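Local coordinates for protein O-succinylhomoserine sulfhydrylase (Mycobacterium tuberculosis, PDB 3NDN) that probably makes L-homocysteine from O-succinyl-L-homoserine and hydrogen sulfide with the help of pyridoxal 5'-phosphate, as a step of methionine biosynthesis, at residues R127-S132 with T148-G153; D154-W159 with L182-A187; Q158-L163 with T189-A194; V170-P175 with A197-D202. All blocks are in the same frame, centred on the assembly; numbering follows the deposited sequence. Where two conformers were deposited one is given.

Interaction 1. Residues R127-S132 with T148-G153; sequences RSLFGS and TVFVDG
A salt bridge, one weak backbone bond and two water bridges tie the loop at 127-132 to the end of strand 147-151, outermost in the sheet of this chain. Both belong to a beta-alpha-beta unit: strand 122-126, helix 131-143 and strand 147-151. The unit forms one border of the seven-stranded sheet in the cofactor-binding domain.

Arg127 does most of the work. Its CG is anti to the backbone N, and the chain then bends at chi3 (-83°), which brings the guanidinium back over the strand. One face of the guanidinium lies over Phe150 CB and Val151 N. Its edge is turned to the carboxylate of Asp152, and Arg127 NH1 meets Asp152 OD1 at 2.8 Å. The two planes are 68° apart, so the bridge is not a flat two-pronged one. At the other end of the residue, Arg127 N gives a weak, bent bond to Val151 O (3.0 Å, 130°).

The ring of Phe150 lies beside the loop, with Arg127 CA near it, and stacks with Phe134 of helix 131-143. Leu129 CD1 comes to the ring's edge, 4.4 Å from Phe150 CE1.

Ser128 is the centre of an inverse gamma turn, and water fills in beside it. Water 2 donates to Asp152 OD1 and pairs with Ser128 OG. Water 1 accepts from both Ser128 N and Gly153 N, each 3.0 Å from it.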
loop_
_atom_site.group_PDB
_atom_site.type_symbol
_atom_site.label_atom_id
_atom_site.label_comp_id
_atom_site.label_asym_id
_atom_site.label_seq_id
_atom_site.Cartn_x
_atom_site.Cartn_y
_atom_site.Cartn_z
ATOM N N ARG A 127 9.488 -32.848 21.025
ATOM C CA ARG A 127 9.036 -32.041 22.168
ATOM C C ARG A 127 9.567 -30.605 22.117
ATOM O O ARG A 127 8.912 -29.684 22.614
ATOM C CB ARG A 127 9.424 -32.711 23.505
ATOM C CG ARG A 127 8.562 -32.264 24.696
ATOM C CD ARG A 127 8.874 -33.043 25.986
ATOM N NE ARG A 127 8.187 -34.338 26.070
ATOM C CZ ARG A 127 8.765 -35.525 25.869
ATOM N NH1 ARG A 127 10.054 -35.619 25.556
ATOM N NH2 ARG A 127 8.046 -36.635 25.978
ATOM N N SER A 128 10.733 -30.413 21.500
ATOM C CA SER A 128 11.398 -29.101 21.498
ATOM C C SER A 128 10.935 -28.218 20.348
ATOM O O SER A 128 11.612 -28.124 19.310
ATOM C CB SER A 128 12.922 -29.246 21.481
ATOM O OG SER A 128 13.393 -29.781 22.710
ATOM N N LEU A 129 9.787 -27.573 20.548
ATOM C CA LEU A 129 9.132 -26.780 19.505
ATOM C C LEU A 129 8.911 -25.314 19.893
ATOM O O LEU A 129 8.922 -24.959 21.080
ATOM C CB LEU A 129 7.787 -27.416 19.115
ATOM C CG LEU A 129 7.729 -28.903 18.708
ATOM C CD1 LEU A 129 6.294 -29.410 18.666
ATOM C CD2 LEU A 129 8.417 -29.163 17.364
ATOM N N PHE A 130 8.726 -24.474 18.872
ATOM C CA PHE A 130 8.150 -23.119 19.000
ATOM C C PHE A 130 6.899 -23.197 19.887
ATOM O O PHE A 130 6.047 -24.060 19.675
ATOM C CB PHE A 130 7.766 -22.636 17.596
ATOM C CG PHE A 130 7.359 -21.171 17.497
ATOM C CD1 PHE A 130 8.234 -20.153 17.866
ATOM C CD2 PHE A 130 6.125 -20.823 16.937
ATOM C CE1 PHE A 130 7.864 -18.793 17.739
ATOM C CE2 PHE A 130 5.738 -19.478 16.801
ATOM C CZ PHE A 130 6.614 -18.457 17.202
ATOM N N GLY A 131 6.798 -22.304 20.873
ATOM C CA GLY A 131 5.649 -22.248 21.795
ATOM C C GLY A 131 4.281 -22.589 21.218
ATOM O O GLY A 131 3.620 -23.542 21.680
ATOM N N SER A 132 3.845 -21.808 20.227
ATOM C CA SER A 132 2.553 -22.022 19.567
ATOM C C SER A 132 2.438 -23.370 18.827
ATOM O O SER A 132 1.353 -23.958 18.793
ATOM C CB SER A 132 2.223 -20.864 18.625
ATOM O OG SER A 132 1.880 -19.689 19.341
ATOM N N THR A 148 -1.745 -37.721 20.096
ATOM C CA THR A 148 -0.394 -37.166 19.971
ATOM C C THR A 148 0.575 -37.817 20.965
ATOM O O THR A 148 0.286 -37.893 22.163
ATOM C CB THR A 148 -0.404 -35.621 20.173
ATOM O OG1 THR A 148 -1.294 -35.019 19.216
ATOM C CG2 THR A 148 0.989 -35.023 20.027
ATOM N N VAL A 149 1.708 -38.295 20.439
ATOM C CA VAL A 149 2.809 -38.838 21.225
ATOM C C VAL A 149 4.087 -38.015 21.015
ATOM O O VAL A 149 4.499 -37.782 19.873
ATOM C CB VAL A 149 3.082 -40.322 20.847
ATOM C CG1 VAL A 149 4.193 -40.907 21.700
ATOM C CG2 VAL A 149 1.802 -41.159 20.982
ATOM N N PHE A 150 4.727 -37.603 22.113
ATOM C CA PHE A 150 5.953 -36.791 22.044
ATOM C C PHE A 150 7.209 -37.642 22.259
ATOM O O PHE A 150 7.174 -38.620 23.000
ATOM C CB PHE A 150 5.912 -35.640 23.063
ATOM C CG PHE A 150 4.994 -34.500 22.668
ATOM C CD1 PHE A 150 5.374 -33.597 21.672
ATOM C CD2 PHE A 150 3.774 -34.309 23.312
ATOM C CE1 PHE A 150 4.540 -32.538 21.299
ATOM C CE2 PHE A 150 2.923 -33.240 22.943
ATOM C CZ PHE A 150 3.319 -32.351 21.933
ATOM N N VAL A 151 8.291 -37.282 21.565
ATOM C CA VAL A 151 9.613 -37.899 21.740
ATOM C C VAL A 151 10.686 -36.826 21.874
ATOM O O VAL A 151 10.471 -35.672 21.480
ATOM C CB VAL A 151 10.006 -38.825 20.548
ATOM C CG1 VAL A 151 9.034 -39.993 20.407
ATOM C CG2 VAL A 151 10.113 -38.030 19.236
ATOM N N ASP A 152 11.846 -37.194 22.423
ATOM C CA ASP A 152 13.010 -36.308 22.378
ATOM C C ASP A 152 13.631 -36.384 20.980
ATOM O O ASP A 152 14.113 -37.443 20.560
ATOM C CB ASP A 152 14.054 -36.662 23.445
ATOM C CG ASP A 152 13.536 -36.497 24.867
ATOM O OD1 ASP A 152 12.798 -35.526 25.162
ATOM O OD2 ASP A 152 13.892 -37.350 25.708
ATOM N N GLY A 153 13.618 -35.250 20.273
ATOM C CA GLY A 153 14.012 -35.192 18.859
ATOM C C GLY A 153 15.365 -35.767 18.475
ATOM O O GLY A 153 15.516 -36.304 17.366
HETATM O O HOH W 1 12.756 -32.550 21.195
HETATM O O HOH W 2 13.857 -32.897 23.687
#

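Interaction 2. Residues D154-W159 with L182-A187; sequences DDLSQW and LVDIAA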
loop_
_atom_site.group_PDB
_atom_site.type_symbol
_atom_site.label_atom_id
_atom_site.label_comp_id
_atom_site.label_asym_id
_atom_site.label_seq_id
_atom_site.Cartn_x
_atom_site.Cartn_y
_atom_site.Cartn_z
ATOM N N ASP A 154 16.347 -35.654 19.375
ATOM C CA ASP A 154 17.714 -36.151 19.111
ATOM C C ASP A 154 17.977 -37.648 19.438
ATOM O O ASP A 154 19.101 -38.121 19.298
ATOM C CB ASP A 154 18.764 -35.265 19.817
ATOM C CG ASP A 154 18.604 -35.247 21.346
ATOM O OD1 ASP A 154 17.680 -35.898 21.888
ATOM O OD2 ASP A 154 19.416 -34.575 22.013
ATOM N N ASP A 155 16.941 -38.379 19.842
ATOM C CA ASP A 155 17.061 -39.789 20.259
ATOM C C ASP A 155 16.355 -40.730 19.285
ATOM O O ASP A 155 15.146 -40.937 19.390
ATOM C CB ASP A 155 16.476 -39.974 21.668
ATOM C CG ASP A 155 16.844 -41.326 22.301
ATOM O OD1 ASP A 155 17.107 -42.310 21.575
ATOM O OD2 ASP A 155 16.867 -41.396 23.544
ATOM N N LEU A 156 17.114 -41.305 18.350
ATOM C CA LEU A 156 16.544 -42.198 17.337
ATOM C C LEU A 156 15.862 -43.464 17.905
ATOM O O LEU A 156 14.972 -44.027 17.256
ATOM C CB LEU A 156 17.589 -42.572 16.268
ATOM C CG LEU A 156 17.975 -41.488 15.248
ATOM C CD1 LEU A 156 19.161 -41.920 14.381
ATOM C CD2 LEU A 156 16.763 -41.074 14.364
ATOM N N SER A 157 16.258 -43.913 19.095
ATOM C CA SER A 157 15.616 -45.090 19.689
ATOM C C SER A 157 14.195 -44.765 20.180
ATOM O O SER A 157 13.338 -45.643 20.225
ATOM C CB SER A 157 16.482 -45.743 20.781
ATOM O OG SER A 157 16.551 -44.966 21.959
ATOM N N GLN A 158 13.950 -43.499 20.519
ATOM C CA GLN A 158 12.614 -43.055 20.934
ATOM C C GLN A 158 11.700 -42.907 19.712
ATOM O O GLN A 158 10.517 -43.247 19.778
ATOM C CB GLN A 158 12.664 -41.732 21.705
ATOM C CG GLN A 158 13.326 -41.797 23.068
ATOM C CD GLN A 158 13.243 -40.478 23.825
ATOM O OE1 GLN A 158 12.199 -39.828 23.861
ATOM N NE2 GLN A 158 14.353 -40.082 24.438
ATOM N N TRP A 159 12.259 -42.388 18.610
ATOM C CA TRP A 159 11.564 -42.332 17.323
ATOM C C TRP A 159 11.167 -43.750 16.882
ATOM O O TRP A 159 10.045 -43.976 16.416
ATOM C CB TRP A 159 12.445 -41.680 16.242
ATOM C CG TRP A 159 12.543 -40.137 16.267
ATOM C CD1 TRP A 159 13.642 -39.393 16.618
ATOM C CD2 TRP A 159 11.522 -39.185 15.894
ATOM N NE1 TRP A 159 13.367 -38.043 16.493
ATOM C CE2 TRP A 159 12.076 -37.887 16.059
ATOM C CE3 TRP A 159 10.197 -39.302 15.446
ATOM C CZ2 TRP A 159 11.342 -36.709 15.794
ATOM C CZ3 TRP A 159 9.461 -38.130 15.187
ATOM C CH2 TRP A 159 10.043 -36.850 15.355
ATOM N N LEU A 182 19.565 -30.730 17.159
ATOM C CA LEU A 182 19.192 -31.207 15.811
ATOM C C LEU A 182 18.390 -32.523 15.771
ATOM O O LEU A 182 18.467 -33.342 16.693
ATOM C CB LEU A 182 20.443 -31.349 14.909
ATOM C CG LEU A 182 21.500 -30.234 14.823
ATOM C CD1 LEU A 182 22.452 -30.480 13.663
ATOM C CD2 LEU A 182 20.897 -28.854 14.686
ATOM N N VAL A 183 17.630 -32.711 14.688
ATOM C CA VAL A 183 16.967 -33.983 14.367
ATOM C C VAL A 183 17.585 -34.535 13.061
ATOM O O VAL A 183 17.803 -33.775 12.118
ATOM C CB VAL A 183 15.432 -33.791 14.196
ATOM C CG1 VAL A 183 14.748 -35.098 13.798
ATOM C CG2 VAL A 183 14.807 -33.225 15.484
ATOM N N ASP A 184 17.894 -35.837 13.023
ATOM C CA ASP A 184 18.478 -36.481 11.828
ATOM C C ASP A 184 17.378 -36.690 10.764
ATOM O O ASP A 184 16.607 -37.648 10.859
ATOM C CB ASP A 184 19.112 -37.833 12.227
ATOM C CG ASP A 184 20.036 -38.425 11.151
ATOM O OD1 ASP A 184 19.760 -38.316 9.945
ATOM O OD2 ASP A 184 21.042 -39.072 11.525
ATOM N N ILE A 185 17.310 -35.813 9.760
ATOM C CA ILE A 185 16.167 -35.824 8.800
ATOM C C ILE A 185 16.025 -37.156 8.026
ATOM O O ILE A 185 14.943 -37.755 8.019
ATOM C CB ILE A 185 16.186 -34.600 7.825
ATOM C CG1 ILE A 185 16.102 -33.274 8.591
ATOM C CG2 ILE A 185 15.038 -34.673 6.780
ATOM C CD1 ILE A 185 16.471 -32.027 7.722
ATOM N N ALA A 186 17.104 -37.619 7.386
ATOM C CA ALA A 186 17.048 -38.870 6.603
ATOM C C ALA A 186 16.680 -40.105 7.444
ATOM O O ALA A 186 15.909 -40.954 6.997
ATOM C CB ALA A 186 18.346 -39.111 5.843
ATOM N N ALA A 187 17.233 -40.208 8.651
ATOM C CA ALA A 187 16.958 -41.367 9.505
ATOM C C ALA A 187 15.511 -41.365 10.034
ATOM O O ALA A 187 14.854 -42.408 10.062
ATOM C CB ALA A 187 17.974 -41.444 10.643
#
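This contact pairs the starts of helices 156-162 and 185-194 and the loops that lead into them. Leu156 carries much of it. Its CB bond points toward the other segment, and CG is anti to the carbonyl carbon (chi1 -73°). With chi2 at 172° the fork of the side chain opens against Ala187. Both methyls touch: Leu156 CD2 is 3.9 Å from Ala187 CB and Leu156 CD1 is 4.0 Å from the same atom. Leu156 CD1 also comes within 4.5 Å of Asp184 OD2, so the tip comes near the capping residue of the second helix.

Closer to the sheet, Trp159 NE1 is 4.2 Å from Val183 CG1, which approaches the ring obliquely. The NE1 hydrogen itself is used by Gly153 O. Before the helix, Asp154 CB rests 3.7 Å from Leu182 O.

Each helix starts with an aspartate N-cap. Asp155 OD1 takes Ser157 OG at 2.7 Å and, weakly, Ser157 N. The other oxygen, Asp155 OD2, takes Gln158 NE2 at 3.0 Å from above the carboxylate plane. Asp184 caps more loosely: Ala187 N reaches Asp184 OD1 at 3.4 Å, a weak bond. The negative caps would probably be stabilised by the positive N-terminal helix ends.

The two helices are neighbours on one side of the mixed, mainly parallel sheet of the PLP-binding alpha/beta domain, and their capped N-termini meet here. Val188 packs on Leu156, Trp159 and Val183. Trp159 packs on Val170 and Val183 on Phe172, both of strand 169-173, while helix 315-321 packs against Leu182 and Asp184.

Interaction 3. Residues Q158-L163 with T189-A194; sequences QWERAL and TELAHA
Leu191 sends its side chain across to helix 156-162 and splits there. Its CG is anti to the carbonyl carbon (chi1 -64°), and the two methyls part to different neighbours. Leu191 CD1 reaches the helix itself, 3.8 Å from Trp159 CB and 3.9 Å from the backbone Glu160 N. Glu160 CG and CD both lie 4.2 Å from Leu191 CD2. Glu160 has CG anti to its backbone N (chi1 -174°) and an extended chain beyond it. It therefore crosses Leu191 at about a right angle.

Leu163 reaches the other way. It is the first residue after helix 156-162 to leave helical backbone angles. Its CG is anti to the carbonyl carbon (chi1 -68°), as in Leu191. Mainly one branch touches: Leu163 CD1 is 3.7 Å from Ala192 N, 3.8 Å from Leu191 CB and 4.3 Å from Ala192 CB. The methyl thus lies against the backbone at Leu191 and Ala192.

The two helices are neighbours on one side of the seven-stranded sheet of an alpha/beta fold. Trp159, Leu163 and Ala192 all reach Val170 of strand 169-173 beneath them. Trp159 and Leu163 also meet Val124 of strand 122-126. The indole leads away from the second helix.

A water joins the two backbones. Water 3 donates to Leu163 O at 2.8 Å and to Leu191 O at 2.7 Å.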
loop_
_atom_site.group_PDB
_atom_site.type_symbol
_atom_site.label_atom_id
_atom_site.label_comp_id
_atom_site.label_asym_id
_atom_site.label_seq_id
_atom_site.Cartn_x
_atom_site.Cartn_y
_atom_site.Cartn_z
ATOM N N GLN A 158 13.950 -43.499 20.519
ATOM C CA GLN A 158 12.614 -43.055 20.934
ATOM C C GLN A 158 11.700 -42.907 19.712
ATOM O O GLN A 158 10.517 -43.247 19.778
ATOM C CB GLN A 158 12.664 -41.732 21.705
ATOM C CG GLN A 158 13.326 -41.797 23.068
ATOM C CD GLN A 158 13.243 -40.478 23.825
ATOM O OE1 GLN A 158 12.199 -39.828 23.861
ATOM N NE2 GLN A 158 14.353 -40.082 24.438
ATOM N N TRP A 159 12.259 -42.388 18.610
ATOM C CA TRP A 159 11.564 -42.332 17.323
ATOM C C TRP A 159 11.167 -43.750 16.882
ATOM O O TRP A 159 10.045 -43.976 16.416
ATOM C CB TRP A 159 12.445 -41.680 16.242
ATOM C CG TRP A 159 12.543 -40.137 16.267
ATOM C CD1 TRP A 159 13.642 -39.393 16.618
ATOM C CD2 TRP A 159 11.522 -39.185 15.894
ATOM N NE1 TRP A 159 13.367 -38.043 16.493
ATOM C CE2 TRP A 159 12.076 -37.887 16.059
ATOM C CE3 TRP A 159 10.197 -39.302 15.446
ATOM C CZ2 TRP A 159 11.342 -36.709 15.794
ATOM C CZ3 TRP A 159 9.461 -38.130 15.187
ATOM C CH2 TRP A 159 10.043 -36.850 15.355
ATOM N N GLU A 160 12.091 -44.700 17.025
ATOM C CA GLU A 160 11.825 -46.076 16.608
ATOM C C GLU A 160 10.663 -46.689 17.403
ATOM O O GLU A 160 9.747 -47.272 16.812
ATOM C CB GLU A 160 13.094 -46.940 16.681
ATOM C CG GLU A 160 12.909 -48.349 16.121
ATOM C CD GLU A 160 14.199 -48.956 15.583
ATOM O OE1 GLU A 160 15.300 -48.460 15.920
ATOM O OE2 GLU A 160 14.108 -49.939 14.814
ATOM N N ARG A 161 10.681 -46.514 18.724
ATOM C CA ARG A 161 9.612 -47.039 19.597
ATOM C C ARG A 161 8.234 -46.416 19.335
ATOM O O ARG A 161 7.233 -47.127 19.291
ATOM C CB ARG A 161 9.995 -46.936 21.082
ATOM C CG ARG A 161 11.159 -47.864 21.472
ATOM C CD ARG A 161 11.359 -47.971 22.990
ATOM N NE ARG A 161 11.820 -46.717 23.606
ATOM C CZ ARG A 161 13.095 -46.338 23.713
ATOM N NH1 ARG A 161 14.075 -47.098 23.237
ATOM N NH2 ARG A 161 13.395 -45.184 24.294
ATOM N N ALA A 162 8.184 -45.096 19.162
ATOM C CA ALA A 162 6.918 -44.406 18.865
ATOM C C ALA A 162 6.349 -44.769 17.498
ATOM O O ALA A 162 5.129 -44.772 17.320
ATOM C CB ALA A 162 7.086 -42.892 18.981
ATOM N N LEU A 163 7.227 -45.069 16.540
ATOM C CA LEU A 163 6.814 -45.402 15.169
ATOM C C LEU A 163 6.744 -46.923 14.876
ATOM O O LEU A 163 6.909 -47.356 13.729
ATOM C CB LEU A 163 7.713 -44.678 14.139
ATOM C CG LEU A 163 7.614 -43.137 14.038
ATOM C CD1 LEU A 163 8.748 -42.558 13.187
ATOM C CD2 LEU A 163 6.246 -42.657 13.518
ATOM N N THR A 189 12.933 -39.837 8.583
ATOM C CA THR A 189 12.076 -40.026 7.397
ATOM C C THR A 189 11.932 -41.532 7.035
ATOM O O THR A 189 10.837 -42.002 6.673
ATOM C CB THR A 189 12.605 -39.201 6.188
ATOM O OG1 THR A 189 12.485 -37.795 6.470
ATOM C CG2 THR A 189 11.798 -39.487 4.927
ATOM N N GLU A 190 13.034 -42.275 7.164
ATOM C CA GLU A 190 13.035 -43.718 6.901
ATOM C C GLU A 190 12.074 -44.460 7.856
ATOM O O GLU A 190 11.252 -45.257 7.398
ATOM C CB GLU A 190 14.467 -44.292 6.971
ATOM N N LEU A 191 12.159 -44.173 9.159
ATOM C CA LEU A 191 11.259 -44.773 10.170
ATOM C C LEU A 191 9.792 -44.379 9.999
ATOM O O LEU A 191 8.898 -45.182 10.283
ATOM C CB LEU A 191 11.692 -44.408 11.601
ATOM C CG LEU A 191 13.040 -44.874 12.159
ATOM C CD1 LEU A 191 13.389 -44.070 13.407
ATOM C CD2 LEU A 191 13.061 -46.394 12.462
ATOM N N ALA A 192 9.549 -43.132 9.578
ATOM C CA ALA A 192 8.197 -42.614 9.389
ATOM C C ALA A 192 7.492 -43.294 8.215
ATOM O O ALA A 192 6.307 -43.629 8.310
ATOM C CB ALA A 192 8.225 -41.081 9.179
ATOM N N HIS A 193 8.220 -43.510 7.119
ATOM C CA HIS A 193 7.636 -44.141 5.922
ATOM C C HIS A 193 7.292 -45.635 6.132
ATOM O O HIS A 193 6.321 -46.135 5.555
ATOM C CB HIS A 193 8.512 -43.912 4.685
ATOM C CG HIS A 193 8.467 -42.497 4.172
ATOM N ND1 HIS A 193 9.312 -42.031 3.187
ATOM C CD2 HIS A 193 7.691 -41.444 4.532
ATOM C CE1 HIS A 193 9.051 -40.754 2.951
ATOM N NE2 HIS A 193 8.071 -40.373 3.754
ATOM N N ALA A 194 8.063 -46.317 6.975
ATOM C CA ALA A 194 7.762 -47.713 7.342
ATOM C C ALA A 194 6.479 -47.820 8.181
ATOM O O ALA A 194 5.797 -48.848 8.149
ATOM C CB ALA A 194 8.950 -48.342 8.079
HETATM O O HOH W 3 8.847 -47.474 11.699
#

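Interaction 4. Residues V170-P175 with A197-D202; sequences VFFETP and AKVVLD
Val170 O is the best-held acceptor between these strands, and one donor grips it: Val200 N, at 2.8 Å and 168°, nearly along the C=O axis. Val200 O is held more loosely, by a weak bond from Phe172 N (3.5 Å) and a CA-H...O contact from Phe171 CA. Val170 N to Lys198 O and Asp202 N to Phe172 O (3.2 Å, 176°) complete the parallel ladder.

The strands are neighbours in the seven-stranded sheet, joined by a beta-alpha-beta crossover through helix 185-194. Phe172 CG takes the crowded position between N and the carbonyl carbon. This puts Phe172 CE1 3.7 Å from Leu201 CD1, on the side facing that helix. On the other face Phe171 CE1 meets Asp202 CB at 3.9 Å, and Val200 CG1 lies at the ring's edge.

Glu173 and Asp202 run side by side, with Glu173 OE2 3.9 Å from Asp202 OD2. Phe130 N bonds to the same Glu173 oxygen. Asp202 OD2 lies close to the pyridine N1 of the cofactor-lysine adduct at position 227. The neighbouring carboxylates may shift each other's ionisation. The place of Asp202 is consistent with the role of the aspartate that holds the pyridine nitrogen protonated in fold type I PLP enzymes.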
loop_
_atom_site.group_PDB
_atom_site.type_symbol
_atom_site.label_atom_id
_atom_site.label_comp_id
_atom_site.label_asym_id
_atom_site.label_seq_id
_atom_site.Cartn_x
_atom_site.Cartn_y
_atom_site.Cartn_z
ATOM N N VAL A 170 4.134 -37.102 11.163
ATOM C CA VAL A 170 5.318 -36.803 11.977
ATOM C C VAL A 170 5.636 -35.290 11.825
ATOM O O VAL A 170 5.620 -34.767 10.702
ATOM C CB VAL A 170 6.518 -37.671 11.519
ATOM C CG1 VAL A 170 7.869 -37.089 11.978
ATOM C CG2 VAL A 170 6.356 -39.140 12.016
ATOM N N PHE A 171 5.908 -34.596 12.934
ATOM C CA PHE A 171 6.239 -33.144 12.897
ATOM C C PHE A 171 7.480 -32.825 13.758
ATOM O O PHE A 171 7.549 -33.258 14.902
ATOM C CB PHE A 171 5.038 -32.310 13.388
ATOM C CG PHE A 171 5.282 -30.806 13.393
ATOM C CD1 PHE A 171 5.342 -30.092 12.205
ATOM C CD2 PHE A 171 5.474 -30.116 14.590
ATOM C CE1 PHE A 171 5.584 -28.700 12.201
ATOM C CE2 PHE A 171 5.704 -28.723 14.598
ATOM C CZ PHE A 171 5.761 -28.020 13.397
ATOM N N PHE A 172 8.444 -32.066 13.214
ATOM C CA PHE A 172 9.580 -31.538 14.006
ATOM C C PHE A 172 10.190 -30.265 13.376
ATOM O O PHE A 172 9.927 -29.977 12.206
ATOM C CB PHE A 172 10.680 -32.605 14.237
ATOM C CG PHE A 172 11.310 -33.160 12.959
ATOM C CD1 PHE A 172 12.399 -32.527 12.360
ATOM C CD2 PHE A 172 10.833 -34.344 12.389
ATOM C CE1 PHE A 172 12.987 -33.038 11.184
ATOM C CE2 PHE A 172 11.407 -34.873 11.212
ATOM C CZ PHE A 172 12.493 -34.219 10.602
ATOM N N GLU A 173 10.973 -29.526 14.172
ATOM C CA GLU A 173 11.833 -28.416 13.709
ATOM C C GLU A 173 13.298 -28.816 13.900
ATOM O O GLU A 173 13.621 -29.509 14.874
ATOM C CB GLU A 173 11.610 -27.145 14.544
ATOM C CG GLU A 173 10.187 -26.579 14.567
ATOM C CD GLU A 173 9.940 -25.646 15.764
ATOM O OE1 GLU A 173 10.913 -25.019 16.267
ATOM O OE2 GLU A 173 8.771 -25.542 16.204
ATOM N N THR A 174 14.178 -28.378 12.988
ATOM C CA THR A 174 15.638 -28.544 13.161
ATOM C C THR A 174 16.424 -27.446 12.416
ATOM O O THR A 174 16.123 -27.162 11.260
ATOM C CB THR A 174 16.151 -29.978 12.769
ATOM O OG1 THR A 174 17.550 -30.097 13.075
ATOM C CG2 THR A 174 15.930 -30.290 11.283
ATOM N N PRO A 175 17.366 -26.770 13.098
ATOM C CA PRO A 175 17.677 -26.816 14.543
ATOM C C PRO A 175 16.498 -26.326 15.403
ATOM O O PRO A 175 15.597 -25.674 14.865
ATOM C CB PRO A 175 18.847 -25.839 14.690
ATOM C CG PRO A 175 19.445 -25.697 13.292
ATOM C CD PRO A 175 18.246 -25.823 12.375
ATOM N N ALA A 197 3.421 -43.042 7.643
ATOM C CA ALA A 197 3.209 -41.615 7.988
ATOM C C ALA A 197 3.819 -40.633 6.974
ATOM O O ALA A 197 4.778 -40.975 6.273
ATOM C CB ALA A 197 3.752 -41.325 9.394
ATOM N N LYS A 198 3.243 -39.426 6.905
ATOM C CA LYS A 198 3.790 -38.320 6.094
ATOM C C LYS A 198 4.605 -37.378 6.985
ATOM O O LYS A 198 4.138 -36.973 8.049
ATOM C CB LYS A 198 2.666 -37.525 5.405
ATOM C CG LYS A 198 1.770 -38.338 4.455
ATOM C CD LYS A 198 2.529 -38.814 3.206
ATOM C CE LYS A 198 1.698 -39.806 2.397
ATOM N NZ LYS A 198 2.268 -40.056 1.035
ATOM N N VAL A 199 5.797 -36.999 6.529
ATOM C CA VAL A 199 6.711 -36.187 7.339
ATOM C C VAL A 199 6.550 -34.683 7.063
ATOM O O VAL A 199 6.732 -34.249 5.922
ATOM C CB VAL A 199 8.178 -36.606 7.095
ATOM C CG1 VAL A 199 9.145 -35.721 7.880
ATOM C CG2 VAL A 199 8.388 -38.090 7.459
ATOM N N VAL A 200 6.219 -33.902 8.098
ATOM C CA VAL A 200 6.094 -32.423 7.980
ATOM C C VAL A 200 7.289 -31.751 8.675
ATOM O O VAL A 200 7.448 -31.877 9.890
ATOM C CB VAL A 200 4.739 -31.866 8.574
ATOM C CG1 VAL A 200 4.586 -30.334 8.327
ATOM C CG2 VAL A 200 3.532 -32.592 7.990
ATOM N N LEU A 201 8.129 -31.062 7.887
ATOM C CA LEU A 201 9.286 -30.304 8.385
ATOM C C LEU A 201 8.981 -28.799 8.449
ATOM O O LEU A 201 8.576 -28.226 7.448
ATOM C CB LEU A 201 10.506 -30.512 7.454
ATOM C CG LEU A 201 11.783 -29.693 7.707
ATOM C CD1 LEU A 201 12.484 -30.143 8.999
ATOM C CD2 LEU A 201 12.776 -29.758 6.506
ATOM N N ASP A 202 9.182 -28.192 9.621
ATOM C CA ASP A 202 9.144 -26.725 9.819
ATOM C C ASP A 202 10.583 -26.229 9.644
ATOM O O ASP A 202 11.439 -26.512 10.483
ATOM C CB ASP A 202 8.573 -26.429 11.231
ATOM C CG ASP A 202 8.683 -24.959 11.654
ATOM O OD1 ASP A 202 9.570 -24.222 11.163
ATOM O OD2 ASP A 202 7.871 -24.545 12.522
#

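In the fold
The four contacts lie on one side of the chain's centre, on or against the same seven-stranded sheet. Interactions 2 and 3 are successive parts of one helix pair, their centres about 9 Å apart, and share Trp159. That residue ties them to interaction 1, with Trp159 NE1 2.9 Å from Gly153 O. Interaction 4 joins two strands of the sheet beneath the pair: Trp159 CZ3 is 3.7 Å from Val170 CG1, and Ala192 O is 3.0 Å from Ala197 N. Thr174 OG1, 3.1 Å from Val183 N, joins interactions 2 and 4. Interaction 1 reaches interaction 4 through Phe130 N, 2.9 Å from Glu173 OE2. This links a helix start to the Asp202 end, where the cofactor sits.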